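Local coordinates for protein PcyX_EBK42635 (Marine metagenome, PDB 5OWG) that probably reduces biliverdin to the pigment phycoerythrobilin in a four-electron reaction fed by ferredoxin, as a phage-type bilin reductase, at residues Ile22-Leu25 and Asn26-Val30; Trp52-Arg55 and Tyr56-Arg59; Gln196-Tyr199 and Ser200-Gln204; Thr209-Val212 and Met213-Gly217; Asp222-Leu225 and Phe226-Asn230. All coordinates share one frame; numbering follows the deposited sequence.

Interaction 1: residues Ile22-Leu25 and Asn26-Val30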
loop_
_atom_site.group_PDB
_atom_site.type_symbol
_atom_site.label_atom_id
_atom_site.label_comp_id
_atom_site.label_asym_id
_atom_site.label_seq_id
_atom_site.Cartn_x
_atom_site.Cartn_y
_atom_site.Cartn_z
ATOM N N ILE A 22 -3.130 9.016 6.390
ATOM C CA ILE A 22 -4.570 8.802 6.473
ATOM C C ILE A 22 -5.321 10.080 6.120
ATOM O O ILE A 22 -6.401 10.035 5.518
ATOM C CB ILE A 22 -4.952 8.286 7.872
ATOM C CG1 ILE A 22 -4.326 6.911 8.112
ATOM C CG2 ILE A 22 -6.468 8.195 8.021
ATOM C CD1 ILE A 22 -4.391 6.441 9.549
ATOM N N GLU A 23 -4.771 11.238 6.494
ATOM C CA GLU A 23 -5.419 12.501 6.155
ATOM C C GLU A 23 -5.500 12.687 4.645
ATOM O O GLU A 23 -6.535 13.109 4.117
ATOM C CB GLU A 23 -4.667 13.666 6.798
ATOM C CG GLU A 23 -5.328 15.028 6.605
ATOM C CD GLU A 23 -6.699 15.115 7.249
ATOM O OE1 GLU A 23 -7.055 14.198 8.018
ATOM O OE2 GLU A 23 -7.422 16.100 6.987
ATOM N N VAL A 24 -4.417 12.374 3.931
ATOM C CA VAL A 24 -4.417 12.514 2.477
ATOM C C VAL A 24 -5.470 11.602 1.861
ATOM O O VAL A 24 -6.255 12.023 1.002
ATOM C CB VAL A 24 -3.014 12.221 1.912
ATOM C CG1 VAL A 24 -3.028 12.213 0.386
ATOM C CG2 VAL A 24 -2.016 13.251 2.422
ATOM N N LEU A 25 -5.508 10.340 2.291
ATOM C CA LEU A 25 -6.452 9.392 1.706
ATOM C C LEU A 25 -7.893 9.805 1.983
ATOM O O LEU A 25 -8.768 9.641 1.125
ATOM C CB LEU A 25 -6.182 7.982 2.236
ATOM C CG LEU A 25 -4.832 7.365 1.852
ATOM C CD1 LEU A 25 -4.580 6.092 2.638
ATOM C CD2 LEU A 25 -4.769 7.077 0.361
ATOM N N ASN A 26 -8.161 10.349 3.172
ATOM C CA ASN A 26 -9.512 10.804 3.487
ATOM C C ASN A 26 -9.908 12.024 2.663
ATOM O O ASN A 26 -11.099 12.232 2.404
ATOM C CB ASN A 26 -9.629 11.123 4.978
ATOM C CG ASN A 26 -9.635 9.877 5.843
ATOM O OD1 ASN A 26 -10.057 8.806 5.409
ATOM N ND2 ASN A 26 -9.173 10.013 7.079
ATOM N N ASN A 27 -8.936 12.835 2.243
ATOM C CA ASN A 27 -9.229 14.068 1.521
ATOM C C ASN A 27 -9.427 13.863 0.024
ATOM O O ASN A 27 -9.931 14.776 -0.641
ATOM C CB ASN A 27 -8.104 15.085 1.735
ATOM C CG ASN A 27 -8.294 15.914 2.990
ATOM O OD1 ASN A 27 -8.968 15.498 3.932
ATOM N ND2 ASN A 27 -7.702 17.103 3.003
ATOM N N ASN A 28 -9.045 12.712 -0.519
ATOM C CA ASN A 28 -9.125 12.463 -1.955
ATOM C C ASN A 28 -9.948 11.236 -2.305
ATOM O O ASN A 28 -10.681 11.254 -3.299
ATOM C CB ASN A 28 -7.713 12.301 -2.539
ATOM C CG ASN A 28 -6.925 13.596 -2.530
ATOM O OD1 ASN A 28 -6.779 14.253 -3.560
ATOM N ND2 ASN A 28 -6.411 13.966 -1.363
ATOM N N LEU A 29 -9.848 10.174 -1.519
ATOM C CA LEU A 29 -10.543 8.923 -1.774
ATOM C C LEU A 29 -11.678 8.750 -0.769
ATOM O O LEU A 29 -11.909 9.597 0.099
ATOM C CB LEU A 29 -9.566 7.747 -1.703
ATOM C CG LEU A 29 -8.307 7.875 -2.560
ATOM C CD1 LEU A 29 -7.293 6.815 -2.188
ATOM C CD2 LEU A 29 -8.667 7.777 -4.021
ATOM N N VAL A 30 -12.391 7.635 -0.898
ATOM C CA VAL A 30 -13.441 7.253 0.037
ATOM C C VAL A 30 -13.111 5.872 0.580
ATOM O O VAL A 30 -12.770 4.963 -0.187
ATOM C CB VAL A 30 -14.828 7.261 -0.627
ATOM C CG1 VAL A 30 -15.904 6.841 0.370
ATOM C CG2 VAL A 30 -15.130 8.638 -1.184
#
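The carbonyl oxygen V24 O receives three donors, one of them strong, near the end of helix 14-28. The strong bond comes from the side-chain amide of N28, whose ND2 lies 3.1 Å from V24 O with an N-H...O angle of 162°; the oxygen sits close to the plane of that amide, while ND2 is tilted 21° from the carbonyl plane. The backbone N atoms of N27 and N28 add only weak bonds to the same oxygen. N28 CG stands anti to its own carbonyl carbon, beside the backbone N (chi1 -69°), which brings the amide back over the preceding turn. Sound i to i+4 bonds run from N26 N to I22 O at 2.9 Å and from L29 N to L25 O, also 2.9 Å, while the bond from N27 N to E23 O is weak. On the face turned to the sheet, L25 CD2 meets L29 CD1 at 3.6 Å, and both leucines rest on W52. One turn earlier, the methyl I22 CG2 lies alongside N26 ND2 at 3.4 Å, while N26 OD1 accepts a hydrogen bond from W52 NE1. Since the main chain reaches V24 O by weak bonds alone, the N28 amide supplies the one sound bond this oxygen has within the contact.

Interaction 2: residues Trp52-Arg55 and Tyr56-Arg59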
loop_
_atom_site.group_PDB
_atom_site.type_symbol
_atom_site.label_atom_id
_atom_site.label_comp_id
_atom_site.label_asym_id
_atom_site.label_seq_id
_atom_site.Cartn_x
_atom_site.Cartn_y
_atom_site.Cartn_z
ATOM N N TRP A 52 -9.267 2.369 0.627
ATOM C CA TRP A 52 -9.992 3.454 -0.014
ATOM C C TRP A 52 -10.006 3.225 -1.519
ATOM O O TRP A 52 -9.236 2.421 -2.053
ATOM C CB TRP A 52 -9.363 4.832 0.262
ATOM C CG TRP A 52 -9.276 5.253 1.703
ATOM C CD1 TRP A 52 -10.010 6.228 2.319
ATOM C CD2 TRP A 52 -8.386 4.735 2.698
ATOM N NE1 TRP A 52 -9.635 6.345 3.635
ATOM C CE2 TRP A 52 -8.641 5.438 3.894
ATOM C CE3 TRP A 52 -7.401 3.743 2.697
ATOM C CZ2 TRP A 52 -7.948 5.179 5.075
ATOM C CZ3 TRP A 52 -6.715 3.487 3.871
ATOM C CH2 TRP A 52 -6.992 4.202 5.043
ATOM N N ASN A 53 -10.887 3.946 -2.203
ATOM C CA ASN A 53 -10.852 3.991 -3.658
ATOM C C ASN A 53 -11.612 5.219 -4.133
ATOM O O ASN A 53 -12.385 5.826 -3.386
ATOM C CB ASN A 53 -11.444 2.720 -4.279
ATOM C CG ASN A 53 -12.900 2.503 -3.903
ATOM O OD1 ASN A 53 -13.633 3.450 -3.616
ATOM N ND2 ASN A 53 -13.326 1.248 -3.909
ATOM N N ASN A 54 -11.372 5.582 -5.391
ATOM C CA ASN A 54 -12.184 6.583 -6.066
ATOM C C ASN A 54 -12.260 6.208 -7.541
ATOM O O ASN A 54 -11.784 5.148 -7.958
ATOM C CB ASN A 54 -11.631 8.001 -5.842
ATOM C CG ASN A 54 -10.361 8.287 -6.633
ATOM O OD1 ASN A 54 -9.898 7.470 -7.429
ATOM N ND2 ASN A 54 -9.792 9.470 -6.415
ATOM N N ARG A 55 -12.878 7.090 -8.330
ATOM C CA ARG A 55 -13.053 6.830 -9.754
ATOM C C ARG A 55 -11.747 6.408 -10.412
ATOM O O ARG A 55 -11.736 5.525 -11.278
ATOM C CB ARG A 55 -13.618 8.079 -10.437
ATOM C CG ARG A 55 -13.468 8.102 -11.958
ATOM C CD ARG A 55 -14.191 9.296 -12.575
ATOM N NE ARG A 55 -13.926 9.422 -14.006
ATOM C CZ ARG A 55 -14.273 10.473 -14.747
ATOM N NH1 ARG A 55 -14.900 11.504 -14.194
ATOM N NH2 ARG A 55 -13.990 10.497 -16.041
ATOM N N TYR A 56 -10.636 7.017 -10.006
ATOM C CA TYR A 56 -9.372 6.827 -10.703
ATOM C C TYR A 56 -8.484 5.765 -10.072
ATOM O O TYR A 56 -7.587 5.250 -10.749
ATOM C CB TYR A 56 -8.612 8.157 -10.760
ATOM C CG TYR A 56 -9.424 9.293 -11.346
ATOM C CD1 TYR A 56 -9.569 9.434 -12.719
ATOM C CD2 TYR A 56 -10.049 10.219 -10.524
ATOM C CE1 TYR A 56 -10.313 10.468 -13.259
ATOM C CE2 TYR A 56 -10.792 11.258 -11.052
ATOM C CZ TYR A 56 -10.922 11.377 -12.420
ATOM O OH TYR A 56 -11.662 12.405 -12.955
ATOM N N ILE A 57 -8.708 5.426 -8.806
ATOM C CA ILE A 57 -7.882 4.471 -8.076
ATOM C C ILE A 57 -8.806 3.382 -7.548
ATOM O O ILE A 57 -9.583 3.620 -6.614
ATOM C CB ILE A 57 -7.109 5.146 -6.935
ATOM C CG1 ILE A 57 -6.123 6.179 -7.492
ATOM C CG2 ILE A 57 -6.371 4.115 -6.089
ATOM C CD1 ILE A 57 -5.783 7.280 -6.512
ATOM N N ARG A 58 -8.722 2.185 -8.134
ATOM C CA ARG A 58 -9.623 1.111 -7.731
ATOM C C ARG A 58 -9.337 0.627 -6.316
ATOM O O ARG A 58 -10.262 0.201 -5.614
ATOM C CB ARG A 58 -9.540 -0.062 -8.712
ATOM C CG ARG A 58 -8.241 -0.857 -8.676
ATOM C CD ARG A 58 -8.356 -2.111 -9.530
ATOM N NE ARG A 58 -7.112 -2.877 -9.550
ATOM C CZ ARG A 58 -6.786 -3.818 -8.667
ATOM N NH1 ARG A 58 -7.607 -4.131 -7.672
ATOM N NH2 ARG A 58 -5.627 -4.451 -8.780
ATOM N N ARG A 59 -8.082 0.682 -5.875
ATOM C CA ARG A 59 -7.746 0.158 -4.557
ATOM C C ARG A 59 -6.567 0.908 -3.959
ATOM O O ARG A 59 -5.523 1.063 -4.601
ATOM C CB ARG A 59 -7.436 -1.341 -4.632
ATOM C CG ARG A 59 -7.223 -1.982 -3.273
ATOM C CD ARG A 59 -7.141 -3.496 -3.373
ATOM N NE ARG A 59 -7.136 -4.133 -2.056
ATOM C CZ ARG A 59 -6.041 -4.451 -1.369
ATOM N NH1 ARG A 59 -4.834 -4.199 -1.863
ATOM N NH2 ARG A 59 -6.153 -5.027 -0.181
#
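The aliphatic part of R55 lies over one face of the Y56 ring, with R55 CG 4.0 Å from the ring centroid and almost on the ring normal, a CH-pi contact. R55 CG is anti to the backbone N (chi1 163°) and the chain runs extended from CG to NE, which carries R55 across the ring toward the phenol oxygen. The guanidinium plane is only 16° from that of the ring, and Y56 OH lies over one guanidinium face, 3.6 Å from R55 NH1. The charged end has its salt bridge with E184. These residues form the tip of the beta hairpin that joins strands 47-53 and 57-67 of the antiparallel sheet, closed by N54 N donating to I57 O at 2.9 Å. N54 OD1 accepts two bonds across the turn, from Y56 N and from I57 N, each at 2.7 Å; the first, which makes an Asx turn, comes from well above the carbonyl plane and the second nearly in line with the C=O bond. This folded-back reach follows from N54 CG being placed between its backbone N and carbonyl carbon (chi1 74°). Beyond the turn, R58 and R59 both face F81 in a classic beta bulge; R58 NE bonds to Q196, and R59 forms a salt bridge with E34.

Interaction 3: residues Gln196-Tyr199 and Ser200-Gln204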
loop_
_atom_site.group_PDB
_atom_site.type_symbol
_atom_site.label_atom_id
_atom_site.label_comp_id
_atom_site.label_asym_id
_atom_site.label_seq_id
_atom_site.Cartn_x
_atom_site.Cartn_y
_atom_site.Cartn_z
ATOM N N GLN A 196 -1.363 -5.402 -13.772
ATOM C CA GLN A 196 -1.474 -5.260 -12.323
ATOM C C GLN A 196 -1.393 -6.613 -11.625
ATOM O O GLN A 196 -0.783 -6.728 -10.554
ATOM C CB GLN A 196 -2.774 -4.539 -11.967
ATOM C CG GLN A 196 -2.794 -3.082 -12.396
ATOM C CD GLN A 196 -4.010 -2.334 -11.887
ATOM O OE1 GLN A 196 -4.937 -2.930 -11.338
ATOM N NE2 GLN A 196 -4.010 -1.017 -12.063
ATOM N N ASN A 197 -1.999 -7.648 -12.210
ATOM C CA ASN A 197 -1.912 -8.985 -11.630
ATOM C C ASN A 197 -0.472 -9.483 -11.614
ATOM O O ASN A 197 0.022 -9.960 -10.586
ATOM C CB ASN A 197 -2.806 -9.950 -12.408
ATOM C CG ASN A 197 -4.280 -9.708 -12.159
ATOM O OD1 ASN A 197 -4.660 -8.754 -11.481
ATOM N ND2 ASN A 197 -5.121 -10.575 -12.713
ATOM N N TYR A 198 0.216 -9.391 -12.756
ATOM C CA TYR A 198 1.618 -9.791 -12.822
ATOM C C TYR A 198 2.421 -9.164 -11.691
ATOM O O TYR A 198 3.310 -9.804 -11.116
ATOM C CB TYR A 198 2.202 -9.398 -14.181
ATOM C CG TYR A 198 3.647 -9.798 -14.390
ATOM C CD1 TYR A 198 3.980 -11.074 -14.825
ATOM C CD2 TYR A 198 4.678 -8.893 -14.166
ATOM C CE1 TYR A 198 5.299 -11.442 -15.023
ATOM C CE2 TYR A 198 5.999 -9.251 -14.361
ATOM C CZ TYR A 198 6.304 -10.526 -14.790
ATOM O OH TYR A 198 7.619 -10.883 -14.984
ATOM N N TYR A 199 2.119 -7.909 -11.354
ATOM C CA TYR A 199 2.748 -7.271 -10.204
ATOM C C TYR A 199 2.310 -7.933 -8.904
ATOM O O TYR A 199 3.102 -8.046 -7.960
ATOM C CB TYR A 199 2.408 -5.780 -10.196
ATOM C CG TYR A 199 2.788 -5.046 -8.928
ATOM C CD1 TYR A 199 1.949 -5.050 -7.820
ATOM C CD2 TYR A 199 3.976 -4.332 -8.844
ATOM C CE1 TYR A 199 2.288 -4.378 -6.663
ATOM C CE2 TYR A 199 4.324 -3.655 -7.691
ATOM C CZ TYR A 199 3.475 -3.679 -6.605
ATOM O OH TYR A 199 3.818 -3.007 -5.454
ATOM N N SER A 200 1.053 -8.379 -8.836
ATOM C CA SER A 200 0.557 -9.020 -7.622
ATOM C C SER A 200 1.136 -10.420 -7.466
ATOM O O SER A 200 1.465 -10.840 -6.351
ATOM C CB SER A 200 -0.970 -9.064 -7.644
ATOM O OG SER A 200 -1.514 -7.758 -7.571
ATOM N N GLU A 201 1.263 -11.159 -8.570
ATOM C CA GLU A 201 1.916 -12.462 -8.528
ATOM C C GLU A 201 3.318 -12.347 -7.941
ATOM O O GLU A 201 3.661 -13.033 -6.971
ATOM C CB GLU A 201 1.965 -13.063 -9.935
ATOM C CG GLU A 201 3.078 -14.086 -10.148
ATOM C CD GLU A 201 3.023 -14.724 -11.520
ATOM O OE1 GLU A 201 2.233 -14.252 -12.366
ATOM O OE2 GLU A 201 3.769 -15.697 -11.757
ATOM N N HIS A 202 4.144 -11.474 -8.522
ATOM C CA HIS A 202 5.538 -11.371 -8.109
ATOM C C HIS A 202 5.702 -10.834 -6.694
ATOM O O HIS A 202 6.742 -11.081 -6.074
ATOM C CB HIS A 202 6.309 -10.484 -9.088
ATOM C CG HIS A 202 6.932 -11.239 -10.221
ATOM N ND1 HIS A 202 8.194 -11.787 -10.142
ATOM C CD2 HIS A 202 6.467 -11.540 -11.456
ATOM C CE1 HIS A 202 8.481 -12.392 -11.281
ATOM N NE2 HIS A 202 7.449 -12.257 -12.095
ATOM N N GLN A 203 4.713 -10.110 -6.162
ATOM C CA GLN A 203 4.838 -9.554 -4.822
ATOM C C GLN A 203 4.022 -10.300 -3.775
ATOM O O GLN A 203 4.298 -10.147 -2.580
ATOM C CB GLN A 203 4.434 -8.075 -4.808
ATOM C CG GLN A 203 4.826 -7.385 -3.511
ATOM C CD GLN A 203 5.115 -5.911 -3.680
ATOM O OE1 GLN A 203 4.892 -5.338 -4.745
ATOM N NE2 GLN A 203 5.630 -5.288 -2.625
ATOM N N GLN A 204 3.024 -11.090 -4.179
ATOM C CA GLN A 204 2.364 -11.972 -3.222
ATOM C C GLN A 204 3.365 -12.933 -2.596
ATOM O O GLN A 204 3.352 -13.154 -1.379
ATOM C CB GLN A 204 1.239 -12.755 -3.897
ATOM C CG GLN A 204 -0.155 -12.193 -3.668
ATOM C CD GLN A 204 -1.241 -13.142 -4.137
ATOM O OE1 GLN A 204 -1.027 -14.351 -4.224
ATOM N NE2 GLN A 204 -2.414 -12.599 -4.444
#
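Y198 and H202 form an aromatic pair one turn apart on the outer side of helix 189-204, while S200 secures the opposite, buried side of the same turn. The two rings run alongside each other from the same face of the helix, their planes inclined at 55° and their centroids 4.7 Å apart, an oblique pairing. H202 CD2 sits over one face of the Y198 ring, offset toward its rim and 3.5 Å from Y198 CZ. Y198 CG is anti to the backbone N (chi1 -178°), which swings the ring along the helix to meet the imidazole. Beneath them the backbone is regular: H202 N donates to Y198 O, and E201 N to N197 O at 2.7 Å with an angle of 163°. On the inner side, Q196 O accepts twice from one residue, from S200 N at 3.0 Å and from S200 OG at 3.2 Å, the two donors reaching it from opposite faces of the carbonyl plane. The serine hydroxyl is thereby satisfied within its own helix, despite its buried position. Beside its bond to R58, the Q196 side chain donates from NE2 to the carbonyl of P82, and S200 packs on F81 and F232, so this face of the helix lies against strand 73-82 and the C-terminal segment, with Y199 touching I90 of strand 90-96.

Interaction 4: residues Thr209-Val212 and Met213-Gly217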
loop_
_atom_site.group_PDB
_atom_site.type_symbol
_atom_site.label_atom_id
_atom_site.label_comp_id
_atom_site.label_asym_id
_atom_site.label_seq_id
_atom_site.Cartn_x
_atom_site.Cartn_y
_atom_site.Cartn_z
ATOM N N THR A 209 7.518 -11.264 2.722
ATOM C CA THR A 209 6.365 -10.834 3.505
ATOM C C THR A 209 6.033 -11.834 4.619
ATOM O O THR A 209 5.889 -11.438 5.774
ATOM C CB THR A 209 5.122 -10.625 2.611
ATOM O OG1 THR A 209 5.422 -9.660 1.594
ATOM C CG2 THR A 209 3.937 -10.130 3.435
ATOM N N PRO A 210 5.904 -13.125 4.288
ATOM C CA PRO A 210 5.630 -14.105 5.353
ATOM C C PRO A 210 6.600 -14.031 6.519
ATOM O O PRO A 210 6.178 -14.177 7.673
ATOM C CB PRO A 210 5.719 -15.456 4.622
ATOM C CG PRO A 210 6.232 -15.155 3.243
ATOM C CD PRO A 210 5.837 -13.753 2.960
ATOM N N ARG A 211 7.890 -13.802 6.261
ATOM C CA ARG A 211 8.859 -13.768 7.351
ATOM C C ARG A 211 8.631 -12.560 8.253
ATOM O O ARG A 211 8.615 -12.689 9.483
ATOM C CB ARG A 211 10.286 -13.765 6.800
ATOM C CG ARG A 211 11.344 -13.788 7.899
ATOM C CD ARG A 211 12.745 -14.079 7.375
ATOM N NE ARG A 211 13.248 -15.371 7.847
ATOM C CZ ARG A 211 13.406 -16.458 7.093
ATOM N NH1 ARG A 211 13.870 -17.573 7.639
ATOM N NH2 ARG A 211 13.120 -16.440 5.796
ATOM N N VAL A 212 8.453 -11.375 7.664
ATOM C CA VAL A 212 8.212 -10.188 8.481
ATOM C C VAL A 212 6.911 -10.343 9.259
ATOM O O VAL A 212 6.846 -10.037 10.455
ATOM C CB VAL A 212 8.217 -8.911 7.616
ATOM C CG1 VAL A 212 9.603 -8.668 7.039
ATOM C CG2 VAL A 212 7.185 -8.985 6.498
ATOM N N MET A 213 5.862 -10.844 8.605
ATOM C CA MET A 213 4.609 -11.080 9.312
ATOM C C MET A 213 4.798 -12.108 10.419
ATOM O O MET A 213 4.247 -11.960 11.516
ATOM C CB MET A 213 3.527 -11.532 8.333
ATOM C CG MET A 213 3.227 -10.516 7.245
ATOM S SD MET A 213 1.812 -10.973 6.230
ATOM C CE MET A 213 0.478 -10.797 7.412
ATOM N N GLN A 214 5.575 -13.161 10.151
ATOM C CA GLN A 214 5.985 -14.060 11.223
ATOM C C GLN A 214 6.794 -13.313 12.274
ATOM O O GLN A 214 6.644 -13.558 13.477
ATOM C CB GLN A 214 6.792 -15.229 10.654
ATOM C CG GLN A 214 5.947 -16.400 10.177
ATOM C CD GLN A 214 6.771 -17.470 9.485
ATOM O OE1 GLN A 214 7.841 -17.191 8.944
ATOM N NE2 GLN A 214 6.276 -18.703 9.503
ATOM N N SER A 215 7.658 -12.392 11.837
ATOM C CA SER A 215 8.388 -11.553 12.780
ATOM C C SER A 215 7.426 -10.725 13.624
ATOM O O SER A 215 7.567 -10.645 14.849
ATOM C CB SER A 215 9.362 -10.644 12.028
ATOM O OG SER A 215 10.103 -11.371 11.063
ATOM N N LEU A 216 6.429 -10.111 12.982
ATOM C CA LEU A 216 5.437 -9.319 13.701
ATOM C C LEU A 216 4.586 -10.151 14.653
ATOM O O LEU A 216 3.806 -9.576 15.418
ATOM C CB LEU A 216 4.521 -8.589 12.710
ATOM C CG LEU A 216 4.958 -7.232 12.134
ATOM C CD1 LEU A 216 5.246 -6.216 13.233
ATOM C CD2 LEU A 216 6.153 -7.361 11.201
ATOM N N GLY A 217 4.708 -11.477 14.627
ATOM C CA GLY A 217 3.944 -12.313 15.531
ATOM C C GLY A 217 2.514 -12.558 15.107
ATOM O O GLY A 217 1.650 -12.770 15.964
#
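The backbone of residues 210-215 makes a short helix in which Q214 N donates to P210 O at 2.7 Å and S215 N to R211 O at 2.6 Å. R211 O takes a second bond from the same residue, since S215 OG approaches from above the carbonyl plane, 43° out of it; the modelled distance of 2.5 Å from S215 OG to R211 O is short and its exact value is doubtful. With chi1 -47°, S215 OG lies near its own N-H, opposite the carbonyl carbon, and this turns the hydroxyl back along the helix toward that oxygen. At the start of the helix, the T209 and M213 side chains extend in parallel from the same face, the methyl T209 CG2 touching M213 SD at 3.6 Å. The thioether then bends at its last torsion and runs on among I223, F226 and C227 of helix 220-229. L216, one turn on from V212, packs against V65 and M75 of the sheet. G217 leaves the helix with positive phi (80°), and among the accompanying bonds its N donates to Q214 O at 3.1 Å. Positive phi at this glycine, together with bonds directed back into the last turn, makes the Schellman motif that terminates many helices.

Interaction 5: residues Asp222-Leu225 and Phe226-Asn230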
loop_
_atom_site.group_PDB
_atom_site.type_symbol
_atom_site.label_atom_id
_atom_site.label_comp_id
_atom_site.label_asym_id
_atom_site.label_seq_id
_atom_site.Cartn_x
_atom_site.Cartn_y
_atom_site.Cartn_z
ATOM N N ASP A 222 -3.655 -16.731 9.599
ATOM C CA ASP A 222 -4.038 -15.408 9.120
ATOM C C ASP A 222 -3.073 -14.913 8.050
ATOM O O ASP A 222 -3.492 -14.296 7.063
ATOM C CB ASP A 222 -4.094 -14.421 10.287
ATOM C CG ASP A 222 -5.188 -14.752 11.285
ATOM O OD1 ASP A 222 -5.858 -15.790 11.115
ATOM O OD2 ASP A 222 -5.375 -13.969 12.240
ATOM N N ILE A 223 -1.777 -15.176 8.228
ATOM C CA ILE A 223 -0.775 -14.755 7.247
ATOM C C ILE A 223 -1.127 -15.299 5.866
ATOM O O ILE A 223 -1.271 -14.544 4.897
ATOM C CB ILE A 223 0.630 -15.203 7.688
ATOM C CG1 ILE A 223 1.086 -14.389 8.899
ATOM C CG2 ILE A 223 1.637 -15.041 6.553
ATOM C CD1 ILE A 223 2.306 -14.949 9.605
ATOM N N LYS A 224 -1.270 -16.623 5.757
ATOM C CA LYS A 224 -1.608 -17.218 4.467
ATOM C C LYS A 224 -2.965 -16.731 3.974
ATOM O O LYS A 224 -3.166 -16.570 2.764
ATOM C CB LYS A 224 -1.584 -18.745 4.566
ATOM C CG LYS A 224 -2.251 -19.467 3.396
ATOM C CD LYS A 224 -1.642 -19.107 2.049
ATOM C CE LYS A 224 -2.548 -19.557 0.910
ATOM N NZ LYS A 224 -2.027 -19.171 -0.431
ATOM N N LEU A 225 -3.903 -16.497 4.892
ATOM C CA LEU A 225 -5.199 -15.938 4.520
ATOM C C LEU A 225 -5.044 -14.519 3.977
ATOM O O LEU A 225 -5.568 -14.190 2.905
ATOM C CB LEU A 225 -6.126 -15.953 5.736
ATOM C CG LEU A 225 -7.576 -16.417 5.597
ATOM C CD1 LEU A 225 -7.681 -17.792 4.971
ATOM C CD2 LEU A 225 -8.213 -16.431 6.976
ATOM N N PHE A 226 -4.319 -13.670 4.707
ATOM C CA PHE A 226 -4.156 -12.271 4.318
ATOM C C PHE A 226 -3.343 -12.137 3.032
ATOM O O PHE A 226 -3.730 -11.403 2.115
ATOM C CB PHE A 226 -3.491 -11.509 5.467
ATOM C CG PHE A 226 -3.184 -10.074 5.159
ATOM C CD1 PHE A 226 -4.172 -9.108 5.232
ATOM C CD2 PHE A 226 -1.897 -9.686 4.825
ATOM C CE1 PHE A 226 -3.886 -7.783 4.960
ATOM C CE2 PHE A 226 -1.605 -8.364 4.554
ATOM C CZ PHE A 226 -2.600 -7.411 4.621
ATOM N N CYS A 227 -2.209 -12.837 2.948
ATOM C CA CYS A 227 -1.314 -12.670 1.806
ATOM C C CYS A 227 -1.972 -13.072 0.491
ATOM O O CYS A 227 -1.606 -12.548 -0.568
ATOM C CB CYS A 227 -0.036 -13.483 2.022
ATOM S SG CYS A 227 1.075 -12.801 3.270
ATOM N N SER A 228 -2.936 -13.991 0.530
ATOM C CA SER A 228 -3.515 -14.530 -0.695
ATOM C C SER A 228 -4.789 -13.817 -1.130
ATOM O O SER A 228 -5.082 -13.774 -2.330
ATOM C CB SER A 228 -3.817 -16.022 -0.517
ATOM O OG SER A 228 -4.783 -16.232 0.497
ATOM N N ASP A 229 -5.557 -13.256 -0.193
ATOM C CA ASP A 229 -6.894 -12.758 -0.487
ATOM C C ASP A 229 -7.074 -11.260 -0.296
ATOM O O ASP A 229 -7.941 -10.679 -0.956
ATOM C CB ASP A 229 -7.931 -13.476 0.391
ATOM C CG ASP A 229 -7.925 -14.974 0.189
ATOM O OD1 ASP A 229 -7.179 -15.459 -0.687
ATOM O OD2 ASP A 229 -8.668 -15.669 0.911
ATOM N N ASN A 230 -6.293 -10.619 0.578
ATOM C CA ASN A 230 -6.560 -9.233 0.945
ATOM C C ASN A 230 -5.301 -8.375 0.939
ATOM O O ASN A 230 -5.265 -7.340 1.614
ATOM C CB ASN A 230 -7.217 -9.169 2.328
ATOM C CG ASN A 230 -8.650 -9.653 2.313
ATOM O OD1 ASN A 230 -8.929 -10.811 2.626
ATOM N ND2 ASN A 230 -9.572 -8.767 1.943
#
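Main-chain hydrogen bonds come first: F226 N donates to D222 O at 2.6 Å and C227 N to I223 O at 2.8 Å, both nearly straight. Toward the end of the helix D229 N reaches L225 O at 3.2 Å, and the bond from S228 N to K224 O is weak. The hydroxyl S228 OG lies 2.8 Å from K224 O and equally 2.8 Å from D229 OD1, two acceptors that compete for its single proton. Its place between them comes from OG standing between the backbone N and the carbonyl carbon (chi1 63°). Helix 220-229 packs on the antiparallel sheet, where the F226 ring meets W47 of strand 47-53 obliquely and, edge-to-face, F40 of a loop. Apolar contact across the turn is slight, with I223 CG2 4.0 Å from C227 SG. K224 bends at chi2 (58°) to bring NZ within 3.6 Å of S228 CB, a van der Waals contact of the lysine end. Among charged groups, D229 has a long, weak ion pair with R39.

Interactions 1 and 2 touch directly: V30 O and N53 N, 2.9 Å apart, pair strand 30-32 with strand 47-53, while N26 OD1 and W52 NE1, at 3.1 Å, join helix 14-28 to that same strand. Interaction 2 in turn reaches interaction 3 through R58 NE and Q196 OE1, 2.8 Å apart, and R59 NH2 packs 3.1 Å from N230 O of interaction 5. Interactions 4 and 5, with centres about 12 Å apart, pack together where M213 SD and C227 SG are 3.6 Å apart. Interactions 1 and 4 lie on opposite sides of the chain's centre, their centres about 28 Å apart, as befits a sheet flanked by helices on both faces, the fold of ferredoxin-dependent bilin reductases.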